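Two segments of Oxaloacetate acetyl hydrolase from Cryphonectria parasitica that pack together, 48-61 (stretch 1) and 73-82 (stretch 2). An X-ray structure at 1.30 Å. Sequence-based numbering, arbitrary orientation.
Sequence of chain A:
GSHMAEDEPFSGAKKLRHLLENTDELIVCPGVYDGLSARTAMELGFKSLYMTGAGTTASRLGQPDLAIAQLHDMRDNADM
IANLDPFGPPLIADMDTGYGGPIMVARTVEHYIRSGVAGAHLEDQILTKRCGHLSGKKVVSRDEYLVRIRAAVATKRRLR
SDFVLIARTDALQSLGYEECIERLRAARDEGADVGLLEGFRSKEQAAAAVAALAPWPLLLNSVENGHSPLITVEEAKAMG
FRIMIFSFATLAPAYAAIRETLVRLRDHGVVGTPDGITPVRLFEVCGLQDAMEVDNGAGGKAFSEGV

Stretch 1 48-61: SLYMTGAGTTASRL
Stretch 2 73-82: DMRDNADMIA

How do the two stretches lie against each other? Stretch 1 runs as a strand, 49-51, then turns at Thr52 into a helix that starts at Gly53 and takes a wider pi-type turn at 57-61. Stretch 2 is helical throughout, phi/psi near -65/-43. Its axis passes 9.9 Å from the strand, nearly antiparallel at 160°, and 10.3 Å from the first helix, almost perpendicular at 96°. CA pairs set the register: Arg60 with Asp73 (7.7 Å), Thr56 with Asn77 (7.0 Å), Met51 with Ala78 (6.8 Å).

What does the start of stretch 2 offer? Asp73 (chi1 m) meets Arg60 (m, t, p, chi4 99°) through water 1, which accepts from Arg60 NE at 2.8 Å and donates to Asp73 OD1 at 2.6 Å. Leu61 CD2 (m, t) lies 3.7 Å from Asp73 OD1. Met74 (m, m, m) starts away from stretch 1, but its end bends back: Met74 CE sits 3.9 Å from Gly53 CA and 3.6 Å from Met51 CE.

Where do polar groups meet directly? Asp76 (chi1 m) places CB over one guanidinium face of Arg60, 3.8 Å from NH1; Asp76 OD1, 4.0 Å from Arg60 NH1, is well out of plane, so only the charges attract. Asn77 (t, chi2 35°) donates from ND2 to Thr56 OG1 at 3.0 Å. That hydroxyl (chi1 m) in turn donates to Thr52 O at 2.7 Å, tying the bond to the helix start, where Thr52 OG1 (chi1 p) caps Gly55 N at 2.9 Å.

What closes the contact beside the strand? Met51 (t, t, p) reaches the helix backbone, its SD 3.3 Å from Ala78 N and 3.7 Å from Ala78 CB. Ile81 (m, t) then packs CD1 3.8 Å from Met51 CG, and its CG2 lies 4.3 Å from Leu49 CD2 (m, p).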

# COMPACT_ATOMS: atom_id res chain seq x y z
N SER A 48 -21.53 14.15 9.24
CA SER A 48 -20.09 14.29 9.07
C SER A 48 -19.45 13.21 9.92
O SER A 48 -20.01 12.79 10.93
CB SER A 48 -19.59 15.66 9.53
OG SER A 48 -18.20 15.78 9.21
N LEU A 49 -18.30 12.74 9.48
CA LEU A 49 -17.56 11.70 10.18
C LEU A 49 -16.18 12.22 10.55
O LEU A 49 -15.69 13.16 9.91
CB LEU A 49 -17.34 10.48 9.28
CG LEU A 49 -18.43 9.41 9.24
CD1 LEU A 49 -19.85 9.83 9.26
CD2 LEU A 49 -18.18 8.39 8.13
N TYR A 50 -15.56 11.62 11.55
CA TYR A 50 -14.22 11.99 11.97
C TYR A 50 -13.34 10.72 11.96
O TYR A 50 -13.68 9.70 12.60
CB TYR A 50 -14.21 12.57 13.39
CG TYR A 50 -12.84 12.72 14.03
CD1 TYR A 50 -12.58 12.21 15.27
CD2 TYR A 50 -11.84 13.41 13.38
CE1 TYR A 50 -11.36 12.35 15.82
CE2 TYR A 50 -10.62 13.52 13.92
CZ TYR A 50 -10.38 13.03 15.16
OH TYR A 50 -9.17 13.22 15.73
N MET A 51 -12.25 10.72 11.22
CA MET A 51 -11.35 9.58 11.21
C MET A 51 -10.25 9.82 12.23
O MET A 51 -9.43 10.73 12.10
CB MET A 51 -10.68 9.37 9.88
CG MET A 51 -9.82 8.09 9.84
SD MET A 51 -8.81 7.94 8.36
CE MET A 51 -7.34 8.83 8.86
N THR A 52 -10.21 8.95 13.22
CA THR A 52 -9.24 9.06 14.29
C THR A 52 -7.88 8.49 13.96
O THR A 52 -7.74 7.52 13.24
CB THR A 52 -9.76 8.39 15.57
OG1 THR A 52 -9.62 6.98 15.41
CG2 THR A 52 -11.17 8.74 15.83
N GLY A 53 -6.85 9.10 14.53
CA GLY A 53 -5.48 8.63 14.35
C GLY A 53 -5.23 7.39 15.21
O GLY A 53 -4.62 6.42 14.76
N ALA A 54 -5.66 7.42 16.47
CA ALA A 54 -5.46 6.28 17.36
C ALA A 54 -6.19 5.07 16.81
O ALA A 54 -5.69 3.97 16.90
CB ALA A 54 -5.95 6.58 18.77
N GLY A 55 -7.39 5.28 16.28
CA GLY A 55 -8.18 4.18 15.76
C GLY A 55 -7.55 3.63 14.48
O GLY A 55 -7.51 2.41 14.28
N THR A 56 -7.10 4.52 13.61
CA THR A 56 -6.45 4.06 12.40
C THR A 56 -5.22 3.21 12.76
O THR A 56 -4.99 2.14 12.20
CB THR A 56 -6.09 5.19 11.47
OG1 THR A 56 -7.23 5.97 11.07
CG2 THR A 56 -5.28 4.81 10.43
N THR A 57 -4.46 3.67 13.75
CA THR A 57 -3.27 2.96 14.17
C THR A 57 -3.61 1.59 14.78
O THR A 57 -2.98 0.58 14.45
CB THR A 57 -2.44 3.80 15.15
OG1 THR A 57 -2.13 5.06 14.54
CG2 THR A 57 -1.13 3.13 15.43
N ALA A 58 -4.59 1.58 15.67
CA ALA A 58 -4.96 0.33 16.30
C ALA A 58 -5.51 -0.67 15.30
O ALA A 58 -5.16 -1.86 15.37
CB ALA A 58 -6.00 0.60 17.36
N SER A 59 -6.37 -0.21 14.41
CA SER A 59 -7.01 -1.12 13.47
C SER A 59 -6.16 -1.54 12.29
O SER A 59 -6.07 -2.73 11.98
CB SER A 59 -8.32 -0.51 13.04
OG SER A 59 -9.06 -1.34 12.15
N ARG A 60 -5.56 -0.57 11.61
CA ARG A 60 -4.74 -0.91 10.48
C ARG A 60 -3.39 -1.45 10.81
O ARG A 60 -2.83 -2.24 10.03
CB ARG A 60 -4.56 0.28 9.55
CG ARG A 60 -5.79 0.58 8.82
CD ARG A 60 -5.56 1.69 7.79
NE ARG A 60 -4.54 1.39 6.79
CZ ARG A 60 -4.80 0.95 5.56
NH1 ARG A 60 -3.82 0.70 4.69
NH2 ARG A 60 -6.05 0.75 5.19
N LEU A 61 -2.84 -1.05 11.95
CA LEU A 61 -1.49 -1.50 12.32
C LEU A 61 -1.37 -2.31 13.59
O LEU A 61 -0.34 -2.92 13.83
CB LEU A 61 -0.56 -0.28 12.43
CG LEU A 61 -0.47 0.60 11.17
CD1 LEU A 61 0.44 1.80 11.41
CD2 LEU A 61 0.01 -0.22 10.01
N ASP A 73 -0.40 5.46 5.79
CA ASP A 73 -1.47 4.82 6.54
C ASP A 73 -2.70 5.68 6.71
O ASP A 73 -3.84 5.25 6.59
CB ASP A 73 -0.95 4.43 7.92
CG ASP A 73 0.35 3.66 7.85
OD1 ASP A 73 0.29 2.49 7.46
OD2 ASP A 73 1.40 4.22 8.25
N MET A 74 -2.43 6.93 7.04
CA MET A 74 -3.51 7.89 7.25
C MET A 74 -4.25 8.24 5.99
O MET A 74 -5.48 8.23 5.97
CB MET A 74 -2.96 9.12 7.96
CG MET A 74 -2.42 8.83 9.35
SD MET A 74 -3.63 8.28 10.57
CE MET A 74 -4.50 9.83 10.82
N ARG A 75 -3.52 8.50 4.92
CA ARG A 75 -4.18 8.82 3.68
C ARG A 75 -4.94 7.60 3.17
O ARG A 75 -6.04 7.74 2.68
CB ARG A 75 -3.17 9.28 2.63
CG ARG A 75 -3.85 9.70 1.34
CD ARG A 75 -3.16 9.39 0.08
NE ARG A 75 -4.02 9.75 -1.06
CZ ARG A 75 -3.73 9.52 -2.33
NH1 ARG A 75 -4.59 9.84 -3.32
NH2 ARG A 75 -2.57 8.97 -2.63
N ASP A 76 -4.35 6.42 3.27
CA ASP A 76 -5.08 5.26 2.77
C ASP A 76 -6.39 5.05 3.49
O ASP A 76 -7.41 4.74 2.87
CB ASP A 76 -4.22 4.01 2.84
CG ASP A 76 -3.22 3.93 1.69
OD1 ASP A 76 -2.49 2.92 1.63
OD2 ASP A 76 -3.17 4.87 0.87
N ASN A 77 -6.40 5.19 4.81
CA ASN A 77 -7.63 4.98 5.55
C ASN A 77 -8.63 6.09 5.25
O ASN A 77 -9.82 5.82 5.11
CB ASN A 77 -7.34 4.86 7.04
CG ASN A 77 -8.32 3.97 7.77
OD1 ASN A 77 -8.79 2.97 7.24
ND2 ASN A 77 -8.57 4.30 9.02
N ALA A 78 -8.17 7.32 5.14
CA ALA A 78 -9.07 8.43 4.87
C ALA A 78 -9.64 8.36 3.47
O ALA A 78 -10.79 8.66 3.27
CB ALA A 78 -8.36 9.76 5.12
N ASP A 79 -8.84 7.98 2.50
CA ASP A 79 -9.26 7.85 1.11
C ASP A 79 -10.37 6.78 1.05
O ASP A 79 -11.40 6.93 0.40
CB ASP A 79 -8.03 7.47 0.29
CG ASP A 79 -8.35 7.16 -1.10
OD1 ASP A 79 -8.50 5.97 -1.45
OD2 ASP A 79 -8.48 8.08 -1.85
N MET A 80 -10.15 5.68 1.77
CA MET A 80 -11.14 4.64 1.80
C MET A 80 -12.45 5.13 2.43
O MET A 80 -13.53 4.98 1.86
CB MET A 80 -10.60 3.41 2.56
CG MET A 80 -11.56 2.23 2.62
SD MET A 80 -12.73 2.27 4.05
CE MET A 80 -11.60 2.06 5.44
N ILE A 81 -12.36 5.73 3.60
CA ILE A 81 -13.56 6.15 4.30
C ILE A 81 -14.34 7.25 3.62
O ILE A 81 -15.56 7.16 3.50
CB ILE A 81 -13.22 6.57 5.76
CG1 ILE A 81 -12.76 5.36 6.57
CG2 ILE A 81 -14.41 7.27 6.42
CD1 ILE A 81 -12.04 5.71 7.84
N ALA A 82 -13.65 8.28 3.16
CA ALA A 82 -14.35 9.39 2.55
C ALA A 82 -15.10 9.08 1.31
O ALA A 82 -16.08 9.77 1.00
CB ALA A 82 -13.32 10.49 2.22
O HOH W 1 -1.79 1.15 6.73